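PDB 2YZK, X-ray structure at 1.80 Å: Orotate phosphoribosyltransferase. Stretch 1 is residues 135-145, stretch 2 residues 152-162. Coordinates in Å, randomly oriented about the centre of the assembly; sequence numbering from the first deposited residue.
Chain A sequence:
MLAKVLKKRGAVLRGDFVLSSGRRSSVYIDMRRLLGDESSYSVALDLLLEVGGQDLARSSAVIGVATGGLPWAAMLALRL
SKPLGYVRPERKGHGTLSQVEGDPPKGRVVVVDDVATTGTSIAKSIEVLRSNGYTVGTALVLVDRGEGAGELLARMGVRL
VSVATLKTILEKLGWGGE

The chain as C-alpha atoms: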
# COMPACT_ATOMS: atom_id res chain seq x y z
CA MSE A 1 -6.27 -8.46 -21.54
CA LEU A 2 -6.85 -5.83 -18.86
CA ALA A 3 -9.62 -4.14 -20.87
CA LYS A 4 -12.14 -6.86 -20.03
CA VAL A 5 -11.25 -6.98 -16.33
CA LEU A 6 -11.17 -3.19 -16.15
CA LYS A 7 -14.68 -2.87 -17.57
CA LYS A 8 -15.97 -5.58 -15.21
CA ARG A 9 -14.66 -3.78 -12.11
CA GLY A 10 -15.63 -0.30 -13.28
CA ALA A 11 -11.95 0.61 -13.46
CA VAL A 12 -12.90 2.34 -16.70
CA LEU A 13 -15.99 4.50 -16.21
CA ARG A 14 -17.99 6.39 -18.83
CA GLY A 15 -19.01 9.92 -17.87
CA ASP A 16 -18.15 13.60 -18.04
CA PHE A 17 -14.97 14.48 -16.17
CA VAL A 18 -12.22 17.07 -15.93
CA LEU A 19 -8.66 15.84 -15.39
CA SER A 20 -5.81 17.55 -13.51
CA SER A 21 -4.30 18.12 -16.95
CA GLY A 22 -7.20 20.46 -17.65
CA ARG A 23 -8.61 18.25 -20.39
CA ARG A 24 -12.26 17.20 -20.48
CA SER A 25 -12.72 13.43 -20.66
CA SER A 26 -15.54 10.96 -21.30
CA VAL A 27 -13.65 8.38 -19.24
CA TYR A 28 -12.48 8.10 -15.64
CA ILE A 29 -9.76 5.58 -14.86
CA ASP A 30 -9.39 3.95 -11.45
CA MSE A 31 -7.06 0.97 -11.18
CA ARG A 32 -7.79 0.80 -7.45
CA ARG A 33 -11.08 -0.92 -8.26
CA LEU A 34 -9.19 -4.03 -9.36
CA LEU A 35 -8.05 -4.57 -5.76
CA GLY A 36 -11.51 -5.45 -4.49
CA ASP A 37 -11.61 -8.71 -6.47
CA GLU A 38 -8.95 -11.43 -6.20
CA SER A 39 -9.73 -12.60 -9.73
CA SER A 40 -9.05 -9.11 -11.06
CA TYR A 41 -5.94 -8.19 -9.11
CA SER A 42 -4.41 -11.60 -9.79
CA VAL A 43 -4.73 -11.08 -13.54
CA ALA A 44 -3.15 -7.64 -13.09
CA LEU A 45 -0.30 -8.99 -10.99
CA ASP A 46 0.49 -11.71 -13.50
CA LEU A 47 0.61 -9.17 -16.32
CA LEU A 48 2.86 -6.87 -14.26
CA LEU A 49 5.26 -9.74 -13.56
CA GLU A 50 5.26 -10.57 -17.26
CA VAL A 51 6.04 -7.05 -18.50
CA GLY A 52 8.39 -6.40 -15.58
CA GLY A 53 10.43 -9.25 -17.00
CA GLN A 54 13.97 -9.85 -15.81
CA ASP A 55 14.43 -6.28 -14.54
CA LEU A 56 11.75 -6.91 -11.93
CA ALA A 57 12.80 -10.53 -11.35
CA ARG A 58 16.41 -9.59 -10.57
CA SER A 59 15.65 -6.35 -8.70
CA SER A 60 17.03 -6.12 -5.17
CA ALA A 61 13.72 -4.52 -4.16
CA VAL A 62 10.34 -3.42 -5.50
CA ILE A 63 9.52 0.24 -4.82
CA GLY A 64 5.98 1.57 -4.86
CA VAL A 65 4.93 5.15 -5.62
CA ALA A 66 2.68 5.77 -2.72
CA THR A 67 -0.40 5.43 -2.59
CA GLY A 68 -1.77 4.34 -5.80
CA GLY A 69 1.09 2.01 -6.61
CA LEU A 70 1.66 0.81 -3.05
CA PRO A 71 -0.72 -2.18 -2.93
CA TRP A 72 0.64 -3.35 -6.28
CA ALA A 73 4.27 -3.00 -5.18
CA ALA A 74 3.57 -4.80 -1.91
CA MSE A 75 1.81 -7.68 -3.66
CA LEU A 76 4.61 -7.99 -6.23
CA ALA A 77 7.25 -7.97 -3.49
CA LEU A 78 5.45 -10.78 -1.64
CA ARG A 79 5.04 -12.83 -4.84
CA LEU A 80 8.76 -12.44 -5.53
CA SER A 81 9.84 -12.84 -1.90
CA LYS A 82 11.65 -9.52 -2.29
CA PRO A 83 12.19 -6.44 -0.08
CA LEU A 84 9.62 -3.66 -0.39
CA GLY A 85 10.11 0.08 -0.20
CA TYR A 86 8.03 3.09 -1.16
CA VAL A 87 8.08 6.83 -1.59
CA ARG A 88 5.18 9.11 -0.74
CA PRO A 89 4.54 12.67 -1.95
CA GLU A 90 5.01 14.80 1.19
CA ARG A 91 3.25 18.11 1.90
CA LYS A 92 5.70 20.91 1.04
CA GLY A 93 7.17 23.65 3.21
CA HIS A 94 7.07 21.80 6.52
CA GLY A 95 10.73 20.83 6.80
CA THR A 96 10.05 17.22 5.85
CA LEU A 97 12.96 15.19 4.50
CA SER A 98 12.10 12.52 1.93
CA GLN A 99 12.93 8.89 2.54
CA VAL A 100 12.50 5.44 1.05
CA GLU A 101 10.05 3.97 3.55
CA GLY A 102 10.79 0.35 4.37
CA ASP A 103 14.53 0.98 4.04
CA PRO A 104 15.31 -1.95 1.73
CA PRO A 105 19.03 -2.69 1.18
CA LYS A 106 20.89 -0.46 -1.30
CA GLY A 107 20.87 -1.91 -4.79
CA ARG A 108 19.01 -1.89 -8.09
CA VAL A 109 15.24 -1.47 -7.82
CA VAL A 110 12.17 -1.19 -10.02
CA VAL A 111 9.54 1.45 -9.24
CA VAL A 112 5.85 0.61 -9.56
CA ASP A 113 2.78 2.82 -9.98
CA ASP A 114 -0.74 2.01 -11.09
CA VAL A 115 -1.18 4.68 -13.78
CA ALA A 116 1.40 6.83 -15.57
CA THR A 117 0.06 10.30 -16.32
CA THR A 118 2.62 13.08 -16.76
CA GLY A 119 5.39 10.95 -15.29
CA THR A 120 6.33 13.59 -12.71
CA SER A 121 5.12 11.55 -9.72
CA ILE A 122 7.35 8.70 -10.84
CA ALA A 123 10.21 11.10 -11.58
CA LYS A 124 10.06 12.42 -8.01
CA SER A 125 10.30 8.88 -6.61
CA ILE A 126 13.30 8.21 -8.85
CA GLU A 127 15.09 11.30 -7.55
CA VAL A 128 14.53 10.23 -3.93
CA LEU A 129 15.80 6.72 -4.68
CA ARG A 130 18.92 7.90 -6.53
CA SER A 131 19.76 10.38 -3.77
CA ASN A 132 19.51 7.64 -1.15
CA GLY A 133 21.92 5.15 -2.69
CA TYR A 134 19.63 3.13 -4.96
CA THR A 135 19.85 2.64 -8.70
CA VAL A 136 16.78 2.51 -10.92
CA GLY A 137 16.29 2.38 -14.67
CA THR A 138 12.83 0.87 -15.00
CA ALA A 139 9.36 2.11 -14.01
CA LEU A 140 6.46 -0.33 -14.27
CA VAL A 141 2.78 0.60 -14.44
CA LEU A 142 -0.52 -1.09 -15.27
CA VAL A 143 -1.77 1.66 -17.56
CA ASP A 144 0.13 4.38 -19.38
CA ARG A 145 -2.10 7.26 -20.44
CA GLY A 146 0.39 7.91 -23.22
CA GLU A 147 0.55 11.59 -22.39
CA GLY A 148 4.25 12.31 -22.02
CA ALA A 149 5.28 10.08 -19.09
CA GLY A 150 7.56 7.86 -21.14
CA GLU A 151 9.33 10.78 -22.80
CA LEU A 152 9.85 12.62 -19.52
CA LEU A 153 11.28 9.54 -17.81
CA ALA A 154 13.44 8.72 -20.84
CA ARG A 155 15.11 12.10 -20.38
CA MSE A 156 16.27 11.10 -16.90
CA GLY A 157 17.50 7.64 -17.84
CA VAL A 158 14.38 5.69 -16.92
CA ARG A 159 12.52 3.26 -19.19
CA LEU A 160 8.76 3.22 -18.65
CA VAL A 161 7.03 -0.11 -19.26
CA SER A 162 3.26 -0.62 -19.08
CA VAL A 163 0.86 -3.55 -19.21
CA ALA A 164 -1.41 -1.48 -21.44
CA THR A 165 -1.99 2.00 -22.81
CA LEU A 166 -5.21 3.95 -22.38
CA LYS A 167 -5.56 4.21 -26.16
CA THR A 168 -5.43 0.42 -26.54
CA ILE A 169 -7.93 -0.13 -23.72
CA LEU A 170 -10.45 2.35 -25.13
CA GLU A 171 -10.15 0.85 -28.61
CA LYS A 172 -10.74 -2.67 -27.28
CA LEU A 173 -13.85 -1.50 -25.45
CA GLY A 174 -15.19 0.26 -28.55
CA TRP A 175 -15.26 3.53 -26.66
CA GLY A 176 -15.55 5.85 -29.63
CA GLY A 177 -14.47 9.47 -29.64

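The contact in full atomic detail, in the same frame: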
# COMPACT_ATOMS: atom_id res chain seq x y z
N THR A 135 19.73 2.42 -7.26
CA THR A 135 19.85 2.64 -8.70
C THR A 135 18.52 2.17 -9.27
O THR A 135 17.92 1.20 -8.77
CB THR A 135 21.02 1.85 -9.33
OG1 THR A 135 20.82 0.45 -9.17
CG2 THR A 135 22.34 2.26 -8.69
N VAL A 136 18.05 2.86 -10.30
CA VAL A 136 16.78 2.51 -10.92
C VAL A 136 16.73 2.96 -12.37
O VAL A 136 17.01 4.12 -12.68
CB VAL A 136 15.60 3.13 -10.12
CG1 VAL A 136 15.85 4.61 -9.87
CG2 VAL A 136 14.30 2.93 -10.88
N GLY A 137 16.37 2.04 -13.26
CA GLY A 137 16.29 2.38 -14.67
C GLY A 137 14.99 1.94 -15.31
O GLY A 137 14.78 2.15 -16.50
N THR A 138 14.11 1.35 -14.51
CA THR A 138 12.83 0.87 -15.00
C THR A 138 11.67 1.27 -14.10
O THR A 138 11.76 1.18 -12.87
CB THR A 138 12.83 -0.68 -15.11
OG1 THR A 138 13.87 -1.09 -16.01
CG2 THR A 138 11.48 -1.19 -15.61
N ALA A 139 10.58 1.72 -14.72
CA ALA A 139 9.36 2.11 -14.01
C ALA A 139 8.28 1.23 -14.65
O ALA A 139 8.18 1.15 -15.88
CB ALA A 139 9.05 3.58 -14.22
N LEU A 140 7.49 0.58 -13.81
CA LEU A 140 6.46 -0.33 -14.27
C LEU A 140 5.08 0.13 -13.81
O LEU A 140 4.88 0.43 -12.64
CB LEU A 140 6.78 -1.73 -13.71
CG LEU A 140 5.73 -2.83 -13.79
CD1 LEU A 140 5.48 -3.18 -15.24
CD2 LEU A 140 6.21 -4.04 -13.00
N VAL A 141 4.14 0.19 -14.75
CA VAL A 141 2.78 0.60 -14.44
C VAL A 141 1.78 -0.32 -15.14
O VAL A 141 2.13 -1.04 -16.07
CB VAL A 141 2.48 2.06 -14.86
CG1 VAL A 141 3.47 3.01 -14.21
CG2 VAL A 141 2.54 2.19 -16.38
N LEU A 142 0.54 -0.29 -14.68
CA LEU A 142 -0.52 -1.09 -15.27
C LEU A 142 -1.01 -0.41 -16.54
O LEU A 142 -1.13 -1.04 -17.59
CB LEU A 142 -1.69 -1.25 -14.30
CG LEU A 142 -1.52 -2.28 -13.19
CD1 LEU A 142 -2.63 -2.11 -12.16
CD2 LEU A 142 -1.55 -3.69 -13.79
N VAL A 143 -1.28 0.88 -16.43
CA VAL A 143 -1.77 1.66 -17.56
C VAL A 143 -1.00 2.95 -17.79
O VAL A 143 -0.79 3.75 -16.87
CB VAL A 143 -3.27 2.01 -17.38
CG1 VAL A 143 -3.72 2.94 -18.51
CG2 VAL A 143 -4.10 0.75 -17.38
N ASP A 144 -0.57 3.16 -19.03
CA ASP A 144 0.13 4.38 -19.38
C ASP A 144 -0.87 5.20 -20.19
O ASP A 144 -1.39 4.74 -21.20
CB ASP A 144 1.38 4.06 -20.22
CG ASP A 144 2.09 5.31 -20.72
OD1 ASP A 144 1.82 6.41 -20.20
OD2 ASP A 144 2.94 5.19 -21.64
N ARG A 145 -1.15 6.42 -19.73
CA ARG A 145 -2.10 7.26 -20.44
C ARG A 145 -1.55 7.68 -21.80
O ARG A 145 -2.30 8.11 -22.68
CB ARG A 145 -2.44 8.50 -19.62
CG ARG A 145 -3.25 8.23 -18.36
CD ARG A 145 -3.75 9.53 -17.77
NE ARG A 145 -4.57 10.24 -18.74
CZ ARG A 145 -5.88 10.05 -18.91
NH1 ARG A 145 -6.53 9.17 -18.16
NH2 ARG A 145 -6.53 10.71 -19.86
N LEU A 152 9.28 11.91 -20.66
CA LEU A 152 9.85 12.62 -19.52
C LEU A 152 10.82 11.72 -18.77
O LEU A 152 11.93 12.15 -18.43
CB LEU A 152 8.73 13.10 -18.58
CG LEU A 152 9.13 13.90 -17.34
CD1 LEU A 152 8.01 14.85 -16.95
CD2 LEU A 152 9.46 12.96 -16.19
N LEU A 153 10.42 10.48 -18.53
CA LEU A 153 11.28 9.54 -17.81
C LEU A 153 12.51 9.15 -18.64
O LEU A 153 13.58 8.93 -18.10
CB LEU A 153 10.49 8.30 -17.41
CG LEU A 153 9.44 8.56 -16.32
CD1 LEU A 153 8.53 7.35 -16.18
CD2 LEU A 153 10.14 8.88 -15.00
N ALA A 154 12.34 9.09 -19.96
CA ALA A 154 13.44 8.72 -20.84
C ALA A 154 14.55 9.76 -20.73
O ALA A 154 15.73 9.44 -20.84
CB ALA A 154 12.96 8.62 -22.28
N ARG A 155 14.15 11.01 -20.50
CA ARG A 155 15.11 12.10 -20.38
C ARG A 155 15.92 12.07 -19.09
O ARG A 155 16.88 12.82 -18.94
CB ARG A 155 14.41 13.46 -20.53
CG ARG A 155 14.02 13.78 -21.97
CD ARG A 155 13.62 15.24 -22.15
NE ARG A 155 12.32 15.55 -21.56
CZ ARG A 155 11.16 15.08 -22.02
NH1 ARG A 155 11.14 14.28 -23.07
NH2 ARG A 155 10.02 15.43 -21.43
N MSE A 156 15.52 11.22 -18.15
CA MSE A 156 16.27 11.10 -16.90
C MSE A 156 16.76 9.67 -16.72
O MSE A 156 16.93 9.18 -15.61
CB MSE A 156 15.43 11.56 -15.69
CG MSE A 156 14.21 10.74 -15.36
SE MSE A 156 13.31 11.48 -13.95
CE MSE A 156 14.23 10.79 -12.56
N GLY A 157 16.99 9.00 -17.85
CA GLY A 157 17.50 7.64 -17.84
C GLY A 157 16.62 6.56 -17.24
O GLY A 157 17.11 5.63 -16.61
N VAL A 158 15.31 6.69 -17.44
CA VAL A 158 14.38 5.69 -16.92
C VAL A 158 13.46 5.20 -18.04
O VAL A 158 12.88 5.99 -18.78
CB VAL A 158 13.53 6.28 -15.78
CG1 VAL A 158 12.50 5.25 -15.32
CG2 VAL A 158 14.44 6.67 -14.61
N ARG A 159 13.36 3.88 -18.17
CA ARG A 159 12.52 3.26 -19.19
C ARG A 159 11.16 2.90 -18.59
O ARG A 159 11.08 2.11 -17.65
CB ARG A 159 13.18 1.98 -19.72
CG ARG A 159 12.37 1.27 -20.79
CD ARG A 159 12.87 -0.15 -21.06
NE ARG A 159 12.85 -0.96 -19.85
CZ ARG A 159 12.69 -2.28 -19.83
NH1 ARG A 159 12.54 -2.95 -20.97
NH2 ARG A 159 12.68 -2.93 -18.68
N LEU A 160 10.10 3.50 -19.13
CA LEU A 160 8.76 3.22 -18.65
C LEU A 160 8.20 2.03 -19.40
O LEU A 160 8.28 1.97 -20.63
CB LEU A 160 7.84 4.43 -18.88
CG LEU A 160 6.36 4.25 -18.53
CD1 LEU A 160 6.20 4.14 -17.02
CD2 LEU A 160 5.54 5.43 -19.06
N VAL A 161 7.65 1.07 -18.66
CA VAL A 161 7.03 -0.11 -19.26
C VAL A 161 5.61 -0.20 -18.69
O VAL A 161 5.40 0.03 -17.50
CB VAL A 161 7.81 -1.40 -18.91
CG1 VAL A 161 7.11 -2.60 -19.53
CG2 VAL A 161 9.25 -1.29 -19.42
N SER A 162 4.64 -0.53 -19.54
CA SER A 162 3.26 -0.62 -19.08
C SER A 162 2.58 -1.88 -19.58
O SER A 162 2.93 -2.42 -20.63
CB SER A 162 2.47 0.59 -19.57
OG SER A 162 2.43 0.64 -20.99
O HOH W 1 4.30 2.75 -21.44

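Four backbone hydrogen bonds hold the two segments together as neighbouring parallel strands. Arg159 N donates to Gly137 O (2.8 Å, 176° at the hydrogen), Ala139 N to Arg159 O (3.0 Å, 167°), Val161 N to Ala139 O (2.8 Å, 163°) and Val141 N to Val161 O (3.0 Å, 158°). Arg159 and Val161 each bond through both N and O to residues that flank their register partners, Thr138 and Leu140, which is the parallel ladder pattern; the strand axes run 24° apart. CA-H...O contacts supplement it, the shortest from Ser162 CA to Val141 O at 3.2 Å.

Beyond the backbone, one water bridges the strands' far end: it donates to Asp144 OD2 at 2.8 Å and lies 2.9 Å from Ser162 OG, within hydrogen-bonding geometry. Asp144 reaches this site after the chain turns at Leu142.

Side chains alternate between the faces. On the face bearing Ala139, Val141, Leu160 and Ser162, packing is apolar around the small Ala139: its CB lies 4.0 Å from both Val158 CG1 and Leu160 CD1, and 4.3 Å from Leu153 CD1 of the preceding helix. Leu160 CD1 also meets Val141 CG1 at 4.1 Å. On the other face, Thr138 OG1 lies near the plane of the Arg159 guanidinium, 3.5 Å from Arg159 NH2.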